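Local atomic coordinates of 3-oxoacyl-[acyl-carrier-protein] synthase, mitochondrial (Arabidopsis thaliana, PDB entry 2IX4), a protein that catalyses the condensation step of mitochondrial fatty acid synthesis, adding two carbons from malonyl-ACP to a growing acyl chain. Residues 372-376 and 409-414; 22-28 and 378-383; 184-190 and 274-279; 299-304 and 423-427. All coordinates share one frame; numbering follows the deposited sequence. Where two conformers were deposited one is given.

Interaction 1 (372-376 and 409-414). With K (potassium ion), chain D.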
# COMPACT_ATOMS: atom_id res chain seq x y z
N SER A 372 0.39 -16.81 15.80
CA SER A 372 1.09 -17.98 15.27
C SER A 372 2.50 -18.13 15.86
O SER A 372 2.92 -19.24 16.19
CB SER A 372 1.14 -17.92 13.74
OG SER A 372 -0.16 -17.87 13.20
N ILE A 373 3.21 -17.01 15.97
CA ILE A 373 4.54 -16.98 16.61
C ILE A 373 4.44 -17.37 18.08
O ILE A 373 5.28 -18.11 18.60
CB ILE A 373 5.21 -15.59 16.47
CG1 ILE A 373 5.50 -15.27 14.99
CG2 ILE A 373 6.51 -15.50 17.28
CD1 ILE A 373 5.56 -13.78 14.67
N LEU A 374 3.39 -16.88 18.75
CA LEU A 374 3.16 -17.18 20.17
C LEU A 374 2.76 -18.63 20.41
O LEU A 374 3.08 -19.21 21.44
CB LEU A 374 2.13 -16.22 20.78
CG LEU A 374 2.61 -14.78 21.04
CD1 LEU A 374 1.44 -13.87 21.38
CD2 LEU A 374 3.68 -14.74 22.13
N ALA A 375 2.05 -19.21 19.44
CA ALA A 375 1.70 -20.64 19.47
C ALA A 375 2.96 -21.50 19.51
O ALA A 375 3.05 -22.44 20.30
CB ALA A 375 0.83 -21.00 18.27
N ILE A 376 3.92 -21.17 18.65
CA ILE A 376 5.24 -21.81 18.65
C ILE A 376 5.95 -21.57 19.99
O ILE A 376 6.44 -22.50 20.61
CB ILE A 376 6.12 -21.30 17.47
CG1 ILE A 376 5.51 -21.74 16.13
CG2 ILE A 376 7.55 -21.81 17.61
CD1 ILE A 376 6.09 -21.03 14.92
N VAL A 409 4.16 -26.98 19.13
CA VAL A 409 3.99 -26.27 17.87
C VAL A 409 5.38 -25.87 17.37
O VAL A 409 5.95 -24.89 17.84
CB VAL A 409 3.08 -25.01 18.00
CG1 VAL A 409 2.81 -24.40 16.63
CG2 VAL A 409 1.77 -25.36 18.69
N ARG A 410 5.92 -26.65 16.44
CA ARG A 410 7.22 -26.31 15.85
C ARG A 410 7.06 -25.50 14.57
O ARG A 410 7.98 -24.78 14.17
CB ARG A 410 8.09 -27.56 15.64
CG ARG A 410 7.56 -28.57 14.65
CD ARG A 410 8.07 -29.98 14.98
NE ARG A 410 7.64 -30.96 13.98
CZ ARG A 410 6.59 -31.77 14.11
NH1 ARG A 410 5.84 -31.73 15.21
NH2 ARG A 410 6.29 -32.62 13.14
N THR A 411 5.89 -25.61 13.95
CA THR A 411 5.57 -24.86 12.73
C THR A 411 4.16 -24.29 12.81
O THR A 411 3.22 -24.98 13.21
CB THR A 411 5.68 -25.75 11.48
OG1 THR A 411 4.96 -26.97 11.69
CG2 THR A 411 7.14 -26.09 11.18
N ALA A 412 4.01 -23.02 12.43
CA ALA A 412 2.72 -22.35 12.43
C ALA A 412 2.54 -21.52 11.16
O ALA A 412 3.40 -20.73 10.80
CB ALA A 412 2.56 -21.46 13.66
N MET A 413 1.41 -21.73 10.48
CA MET A 413 1.09 -21.02 9.25
C MET A 413 -0.13 -20.12 9.45
O MET A 413 -1.09 -20.51 10.12
CB MET A 413 0.83 -22.02 8.11
CG MET A 413 0.42 -21.40 6.78
SD MET A 413 0.07 -22.63 5.50
CE MET A 413 1.73 -23.00 4.93
N SER A 414 -0.07 -18.91 8.89
CA SER A 414 -1.15 -17.94 9.02
C SER A 414 -1.61 -17.42 7.66
O SER A 414 -0.83 -16.84 6.91
CB SER A 414 -0.71 -16.78 9.92
OG SER A 414 -1.79 -15.89 10.17
K K D . -4.74 -15.85 9.83
O HOH W 1 5.82 -25.31 20.85
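I376 and V409 meet through torsions that send a branch of each into the other: in I376 CG1 is anti to the carbonyl carbon (chi1 -66°), and in V409 CG1 is anti to the backbone N (chi1 -174°). The two side chains cross at about a right angle, with CG1 of I376 3.8 Å from CG1 of V409. From there I376 CD1 reaches along the strand to A412 CB, also at 3.8 Å. Isoleucine suits this place because one long branch lays CG1 on the valine and CD1 on the alanine, while CG2 stays by the V409 carbonyl. That carbonyl makes a CA-H...O contact with I376, its O 3.3 Å from the CA. A water joins the same two residues, donating to I376 O at 2.9 Å and accepting from V409 N.

At the other end A412, small enough to fit beneath the helix backbone, brings its CB within 3.4 Å of the S372 carbonyl O. S372 OG lies 3.5 Å from the CB of S414, while its polar need is met by the carbonyl of E368 one turn earlier. S414 OG is 3.0 Å from the potassium ion, which is also bound by the carbonyl oxygens of N318, A319 and N415 and by E368 OE1, among others.

Helix and strand run nearly antiparallel, at 167°. Toward the ion aliphatic groups give way to an alanine and two serines, of which S414 alone binds it, its hydroxyl giving the cation a neutral oxygen at the end of an interface made mostly of aliphatic groups set against backbone.

Interaction 2 (22-28 and 378-383); sequences WRRLIDG and HGVAPM
W22 and H378 lie with ring planes only 22° apart but slid past each other, barely overlapping; the closest pair is W22 NE1 and H378 CD2, at 3.3 Å. Farther along the indole, the V380 carbonyl O sits at the ring edge, in its plane, 3.7 Å from W22 CH2, buried without a hydrogen-bonding partner. I26 fills the angle between strand and proline: its CD1 is 4.0 Å from V380 CG1 and equally close to P382 CB, which L25 CD2 touches from the preceding helical position. M383 bends at chi3 (82°), which lays its CE methyl against the carbonyl O of I26 (3.4 Å) and the CA of G28. Glycine, at positive phi in a Schellman motif, leaves the methyl room there.

In the next shell, I26 CG1 lies over one face of the indole, toward its rim, and a water bridges L25 O and M383 N. S404 bonds to I26 O.

The C-terminal turn of helix 18-26 thus packs on V380 of strand 380-381, which pairs with strand 405-406, and on P382 and M383 after it. W22 and L25 also rest on F371 of helix 364-378, and P382 reaches Y316 of strand 316-318.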
# COMPACT_ATOMS: atom_id res chain seq x y z
N TRP A 22 -2.80 -11.99 24.50
CA TRP A 22 -2.57 -13.44 24.50
C TRP A 22 -3.25 -14.17 25.67
O TRP A 22 -3.83 -15.24 25.47
CB TRP A 22 -1.07 -13.76 24.47
CG TRP A 22 -0.75 -15.22 24.37
CD1 TRP A 22 -0.21 -16.01 25.35
CD2 TRP A 22 -0.94 -16.07 23.24
NE1 TRP A 22 -0.06 -17.30 24.90
CE2 TRP A 22 -0.50 -17.36 23.60
CE3 TRP A 22 -1.45 -15.87 21.94
CZ2 TRP A 22 -0.54 -18.45 22.72
CZ3 TRP A 22 -1.49 -16.95 21.06
CH2 TRP A 22 -1.04 -18.22 21.46
N ARG A 23 -3.17 -13.59 26.87
CA ARG A 23 -3.79 -14.19 28.05
C ARG A 23 -5.30 -14.30 27.88
O ARG A 23 -5.88 -15.37 28.10
CB ARG A 23 -3.48 -13.37 29.31
CG ARG A 23 -3.42 -14.20 30.59
CD ARG A 23 -4.27 -13.63 31.73
NE ARG A 23 -4.23 -12.18 31.84
CZ ARG A 23 -5.29 -11.38 31.78
NH1 ARG A 23 -6.51 -11.89 31.62
NH2 ARG A 23 -5.14 -10.07 31.89
N ARG A 24 -5.93 -13.21 27.47
CA ARG A 24 -7.38 -13.16 27.27
C ARG A 24 -7.84 -14.03 26.10
O ARG A 24 -8.92 -14.63 26.15
CB ARG A 24 -7.85 -11.72 27.11
CG ARG A 24 -7.78 -10.92 28.42
CD ARG A 24 -8.33 -9.50 28.28
NE ARG A 24 -9.67 -9.47 27.68
CZ ARG A 24 -10.35 -8.37 27.38
NH1 ARG A 24 -9.83 -7.17 27.63
NH2 ARG A 24 -11.55 -8.46 26.84
N LEU A 25 -7.02 -14.11 25.06
CA LEU A 25 -7.30 -14.96 23.90
C LEU A 25 -7.36 -16.43 24.30
O LEU A 25 -8.31 -17.14 23.97
CB LEU A 25 -6.25 -14.76 22.80
CG LEU A 25 -6.40 -15.60 21.52
CD1 LEU A 25 -7.53 -15.06 20.64
CD2 LEU A 25 -5.09 -15.64 20.74
N ILE A 26 -6.33 -16.88 25.03
CA ILE A 26 -6.23 -18.27 25.48
C ILE A 26 -7.33 -18.62 26.49
O ILE A 26 -7.85 -19.74 26.49
CB ILE A 26 -4.81 -18.59 26.04
CG1 ILE A 26 -3.73 -18.40 24.95
CG2 ILE A 26 -4.73 -19.99 26.65
CD1 ILE A 26 -4.02 -19.10 23.61
N ASP A 27 -7.70 -17.66 27.33
CA ASP A 27 -8.77 -17.82 28.31
C ASP A 27 -10.16 -17.83 27.68
O ASP A 27 -11.16 -18.06 28.37
CB ASP A 27 -8.70 -16.71 29.37
CG ASP A 27 -7.51 -16.87 30.30
OD1 ASP A 27 -7.33 -15.99 31.16
OD2 ASP A 27 -6.75 -17.85 30.15
N GLY A 28 -10.23 -17.57 26.37
CA GLY A 28 -11.48 -17.65 25.62
C GLY A 28 -12.34 -16.41 25.69
O GLY A 28 -13.57 -16.49 25.54
N HIS A 378 4.89 -20.64 23.04
CA HIS A 378 4.25 -21.13 24.27
C HIS A 378 3.78 -22.58 24.22
O HIS A 378 3.52 -23.20 25.26
CB HIS A 378 3.07 -20.23 24.66
CG HIS A 378 3.46 -18.84 25.05
ND1 HIS A 378 4.21 -18.57 26.17
CD2 HIS A 378 3.20 -17.65 24.48
CE1 HIS A 378 4.40 -17.27 26.27
NE2 HIS A 378 3.79 -16.68 25.26
N GLY A 379 3.67 -23.13 23.01
CA GLY A 379 3.15 -24.48 22.83
C GLY A 379 1.67 -24.57 23.18
O GLY A 379 1.24 -25.52 23.83
N VAL A 380 0.92 -23.55 22.77
CA VAL A 380 -0.53 -23.48 22.99
C VAL A 380 -1.17 -22.97 21.71
O VAL A 380 -0.77 -21.93 21.18
CB VAL A 380 -0.92 -22.51 24.15
CG1 VAL A 380 -2.41 -22.64 24.49
CG2 VAL A 380 -0.09 -22.77 25.40
N ALA A 381 -2.15 -23.71 21.20
CA ALA A 381 -2.89 -23.27 20.02
C ALA A 381 -4.24 -22.70 20.47
O ALA A 381 -4.96 -23.34 21.23
CB ALA A 381 -3.09 -24.42 19.05
N PRO A 382 -4.57 -21.47 20.02
CA PRO A 382 -5.80 -20.81 20.47
C PRO A 382 -7.07 -21.42 19.90
O PRO A 382 -7.05 -22.04 18.83
CB PRO A 382 -5.62 -19.37 19.97
CG PRO A 382 -4.71 -19.48 18.80
CD PRO A 382 -3.80 -20.64 19.08
N MET A 383 -8.17 -21.24 20.62
CA MET A 383 -9.48 -21.77 20.22
C MET A 383 -10.17 -20.91 19.17
O MET A 383 -9.83 -19.74 18.99
CB MET A 383 -10.39 -21.88 21.45
CG MET A 383 -10.83 -20.55 22.04
SD MET A 383 -11.78 -20.71 23.56
CE MET A 383 -10.48 -20.93 24.77
O HOH W 2 -7.82 -19.37 22.75

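Interaction 3 (184-190 and 274-279); sequences HSIGDAT and LCGYGM
Y277 and G187 form the CH-pi heart of this contact: the G187 CA stands 3.3 Å from the centroid of the tyrosine ring, only 5° off its normal. The phenol therefore lies flat on the helix backbone. Glycine suits the place: with no side chain, it lets the ring come down onto its CA.

Hydrogen bonding gathers at the phenol oxygen. Y277 swings its ring from strand to helix with chi1 near 172°, CG lying opposite the backbone N, which places its OH between H184 and D188. H184 ND1 is 3.0 Å from that OH, either atom being a possible donor, and the hydroxyl lies at the edge of the imidazole. D188 OD1 is likewise 3.0 Å from Y277 OH, though a single phenol proton cannot be assigned to one acceptor. A tyrosine fits because its face is apolar and its tip polar. The other carboxylate oxygen of D188 bonds to H173 of the second subunit. T190 OG1 folds back to I186 O, reaching it at 3.0 Å from the opposite face to T190 N.

Among the apolar contacts, L274 CD1 meets I186 CG2 at 3.6 Å and also touches the threonine oxygen. M279 lays its CG 3.7 Å from H184 CE1, its sulfur lying at the edge of the imidazole.

Residues 184-190 cross residues 274-279 at -121°. I186 also packs on strands 251-259 and 200-207, and H184 on strand 422-429, whose L427 faces the classic beta bulge at C275 and G276. D188 packs on its counterpart in the second subunit, so the contact borders the dimer interface.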
# COMPACT_ATOMS: atom_id res chain seq x y z
N HIS A 184 1.32 -9.11 3.96
CA HIS A 184 2.22 -8.64 2.90
C HIS A 184 3.27 -7.66 3.42
O HIS A 184 4.41 -7.67 2.95
CB HIS A 184 1.44 -8.00 1.75
CG HIS A 184 0.66 -8.98 0.93
ND1 HIS A 184 1.23 -9.69 -0.11
CD2 HIS A 184 -0.64 -9.35 0.97
CE1 HIS A 184 0.31 -10.46 -0.66
NE2 HIS A 184 -0.83 -10.27 -0.03
N SER A 185 2.90 -6.80 4.37
CA SER A 185 3.86 -5.85 4.94
C SER A 185 5.01 -6.58 5.64
O SER A 185 6.17 -6.22 5.47
CB SER A 185 3.16 -4.88 5.91
OG SER A 185 2.43 -3.88 5.21
N ILE A 186 4.66 -7.61 6.41
CA ILE A 186 5.64 -8.46 7.09
C ILE A 186 6.46 -9.25 6.06
O ILE A 186 7.68 -9.34 6.16
CB ILE A 186 4.94 -9.41 8.10
CG1 ILE A 186 4.54 -8.64 9.36
CG2 ILE A 186 5.84 -10.60 8.47
CD1 ILE A 186 3.50 -9.34 10.24
N GLY A 187 5.77 -9.81 5.07
CA GLY A 187 6.41 -10.60 4.03
C GLY A 187 7.39 -9.81 3.17
O GLY A 187 8.49 -10.27 2.90
N ASP A 188 6.98 -8.61 2.75
CA ASP A 188 7.84 -7.73 1.97
C ASP A 188 9.09 -7.34 2.75
O ASP A 188 10.18 -7.28 2.19
CB ASP A 188 7.09 -6.46 1.55
CG ASP A 188 6.06 -6.72 0.46
OD1 ASP A 188 6.06 -7.80 -0.15
OD2 ASP A 188 5.25 -5.80 0.20
N ALA A 189 8.91 -7.06 4.04
CA ALA A 189 10.02 -6.71 4.94
C ALA A 189 11.02 -7.86 5.08
O ALA A 189 12.23 -7.64 5.16
CB ALA A 189 9.48 -6.31 6.30
N THR A 190 10.50 -9.08 5.11
CA THR A 190 11.32 -10.30 5.11
C THR A 190 12.18 -10.39 3.84
O THR A 190 13.39 -10.59 3.93
CB THR A 190 10.43 -11.55 5.27
OG1 THR A 190 9.73 -11.47 6.51
CG2 THR A 190 11.25 -12.83 5.24
N LEU A 274 10.91 -16.85 10.24
CA LEU A 274 9.92 -16.75 9.17
C LEU A 274 10.47 -17.49 7.96
O LEU A 274 11.46 -17.06 7.36
CB LEU A 274 9.62 -15.28 8.84
CG LEU A 274 8.26 -14.99 8.20
CD1 LEU A 274 7.95 -13.51 8.34
CD2 LEU A 274 8.17 -15.41 6.74
N CYS A 275 9.82 -18.60 7.61
CA CYS A 275 10.34 -19.55 6.62
C CYS A 275 9.60 -19.53 5.29
O CYS A 275 10.12 -20.02 4.28
CB CYS A 275 10.30 -20.97 7.19
SG CYS A 275 11.32 -21.21 8.65
N GLY A 276 8.39 -18.98 5.29
CA GLY A 276 7.57 -18.98 4.09
C GLY A 276 6.69 -17.76 3.97
O GLY A 276 6.07 -17.33 4.94
N TYR A 277 6.66 -17.21 2.76
CA TYR A 277 5.80 -16.08 2.41
C TYR A 277 5.16 -16.39 1.06
O TYR A 277 5.68 -16.02 0.01
CB TYR A 277 6.62 -14.78 2.39
CG TYR A 277 5.93 -13.53 1.88
CD1 TYR A 277 4.59 -13.24 2.19
CD2 TYR A 277 6.64 -12.60 1.11
CE1 TYR A 277 3.98 -12.08 1.71
CE2 TYR A 277 6.04 -11.44 0.64
CZ TYR A 277 4.71 -11.18 0.95
OH TYR A 277 4.13 -10.02 0.48
N GLY A 278 4.04 -17.10 1.11
CA GLY A 278 3.34 -17.50 -0.11
C GLY A 278 2.35 -16.45 -0.53
O GLY A 278 1.58 -15.95 0.29
N MET A 279 2.36 -16.12 -1.82
CA MET A 279 1.46 -15.11 -2.38
C MET A 279 0.74 -15.64 -3.59
O MET A 279 1.32 -16.37 -4.40
CB MET A 279 2.25 -13.86 -2.79
CG MET A 279 2.80 -13.04 -1.64
SD MET A 279 3.92 -11.75 -2.23
CE MET A 279 5.33 -12.73 -2.77

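Interaction 4 (299-304 and 423-427); sequences AMTRAL and NASLL
S425 lies under the first turn of the helix segment, its CB 3.4 Å from the carbonyl O of A299. Its OG, set anti to the backbone N (chi1 -158°), comes up beside M300, 3.7 Å from that residue's CG; the hydroxyl itself is bonded to N415 on the adjoining strand. A small polar side chain suits a place where helix backbone passes so close above the strand.

A299 and A303, one turn apart, both face the strand. The CB of A299 touches N423 CB at 3.9 Å, while that of A303 comes to 3.5 Å from the S425 carbonyl O. Beyond them L427 sends CD2 up beside the helix, where it is 3.8 Å from A303 O and 4.2 Å from the CD2 of L304. Leucine, longer than its neighbours on this face, passes A303 and reaches L304. The amide nitrogen ND2 of N423 bonds to D282 and S280.

The axes pass 7.2 Å apart at -34°, a closeness consistent with A299, A303 and S425 at the centre. Helix 294-307 thus covers one side of strand 422-429, while A424 and L426 meet helix 181-195 on the other: one alpha-beta-alpha part of the five-layered alpha-beta-alpha-beta-alpha thiolase fold.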
# COMPACT_ATOMS: atom_id res chain seq x y z
N ALA A 299 -1.40 -20.01 -2.25
CA ALA A 299 -0.70 -19.24 -1.23
C ALA A 299 -0.06 -20.13 -0.17
O ALA A 299 1.09 -19.92 0.23
CB ALA A 299 -1.64 -18.23 -0.59
N MET A 300 -0.82 -21.13 0.29
CA MET A 300 -0.35 -22.09 1.29
C MET A 300 0.75 -23.00 0.73
O MET A 300 1.77 -23.25 1.39
CB MET A 300 -1.51 -22.93 1.83
CG MET A 300 -2.46 -22.16 2.75
SD MET A 300 -3.65 -23.21 3.59
CE MET A 300 -4.92 -23.39 2.33
N THR A 301 0.54 -23.49 -0.49
CA THR A 301 1.51 -24.34 -1.17
C THR A 301 2.84 -23.63 -1.38
O THR A 301 3.91 -24.22 -1.20
CB THR A 301 0.95 -24.84 -2.52
OG1 THR A 301 -0.25 -25.58 -2.28
CG2 THR A 301 1.94 -25.74 -3.23
N ARG A 302 2.77 -22.35 -1.76
CA ARG A 302 3.96 -21.54 -2.02
C ARG A 302 4.78 -21.27 -0.77
O ARG A 302 6.01 -21.31 -0.81
CB ARG A 302 3.58 -20.25 -2.74
CG ARG A 302 3.35 -20.46 -4.23
CD ARG A 302 2.46 -19.40 -4.85
NE ARG A 302 2.16 -19.71 -6.25
CZ ARG A 302 1.44 -18.95 -7.07
NH1 ARG A 302 0.92 -17.80 -6.64
NH2 ARG A 302 1.23 -19.33 -8.32
N ALA A 303 4.10 -21.01 0.35
CA ALA A 303 4.76 -20.83 1.64
C ALA A 303 5.46 -22.11 2.09
O ALA A 303 6.59 -22.06 2.59
CB ALA A 303 3.76 -20.36 2.69
N LEU A 304 4.79 -23.25 1.91
CA LEU A 304 5.37 -24.57 2.20
C LEU A 304 6.62 -24.85 1.37
O LEU A 304 7.66 -25.24 1.91
CB LEU A 304 4.33 -25.67 1.94
CG LEU A 304 3.34 -26.01 3.05
CD1 LEU A 304 2.20 -26.87 2.50
CD2 LEU A 304 4.04 -26.72 4.19
N ASN A 423 -4.00 -12.86 -1.83
CA ASN A 423 -3.76 -13.87 -0.80
C ASN A 423 -2.32 -13.90 -0.33
O ASN A 423 -1.39 -13.81 -1.13
CB ASN A 423 -4.12 -15.26 -1.31
CG ASN A 423 -5.53 -15.33 -1.84
OD1 ASN A 423 -6.47 -14.95 -1.15
ND2 ASN A 423 -5.68 -15.82 -3.06
N ALA A 424 -2.15 -14.04 0.98
CA ALA A 424 -0.84 -14.25 1.58
C ALA A 424 -0.91 -15.36 2.61
O ALA A 424 -1.93 -15.56 3.27
CB ALA A 424 -0.32 -12.97 2.21
N SER A 425 0.19 -16.11 2.72
CA SER A 425 0.32 -17.14 3.73
C SER A 425 1.71 -17.04 4.34
O SER A 425 2.71 -17.14 3.63
CB SER A 425 0.09 -18.52 3.11
OG SER A 425 -0.28 -19.46 4.10
N LEU A 426 1.77 -16.80 5.64
CA LEU A 426 3.05 -16.69 6.35
C LEU A 426 3.32 -17.96 7.14
O LEU A 426 2.46 -18.41 7.90
CB LEU A 426 3.05 -15.48 7.30
CG LEU A 426 2.90 -14.07 6.70
CD1 LEU A 426 2.77 -13.04 7.82
CD2 LEU A 426 4.06 -13.72 5.77
N LEU A 427 4.51 -18.52 6.97
CA LEU A 427 4.88 -19.75 7.66
C LEU A 427 6.09 -19.54 8.58
O LEU A 427 7.18 -19.17 8.13
CB LEU A 427 5.13 -20.89 6.66
CG LEU A 427 5.53 -22.28 7.18
CD1 LEU A 427 4.57 -22.79 8.25
CD2 LEU A 427 5.60 -23.27 6.03

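In the fold
Interactions 1, 3 and 4 all reach the same mixed sheet. Strands 411-418 and 422-429 are neighbours in it, joining interactions 1 and 4 where S414 N lies 2.8 Å from L426 O, and strands 422-429 and 272-281 join 4 to 3 through C275 N and L427 O, also 2.8 Å apart. Interaction 2 borders interaction 1, with L374 CD1 3.6 Å from W22 CE3, but its centre lies about 24 Å from that of interaction 3. The side chain of the predicted active-site residue H320 is about 7 Å from those of S414 and N423, and bound hexanoic acid is about 9 Å from the side chain of N423 and about 10 Å from that of H184.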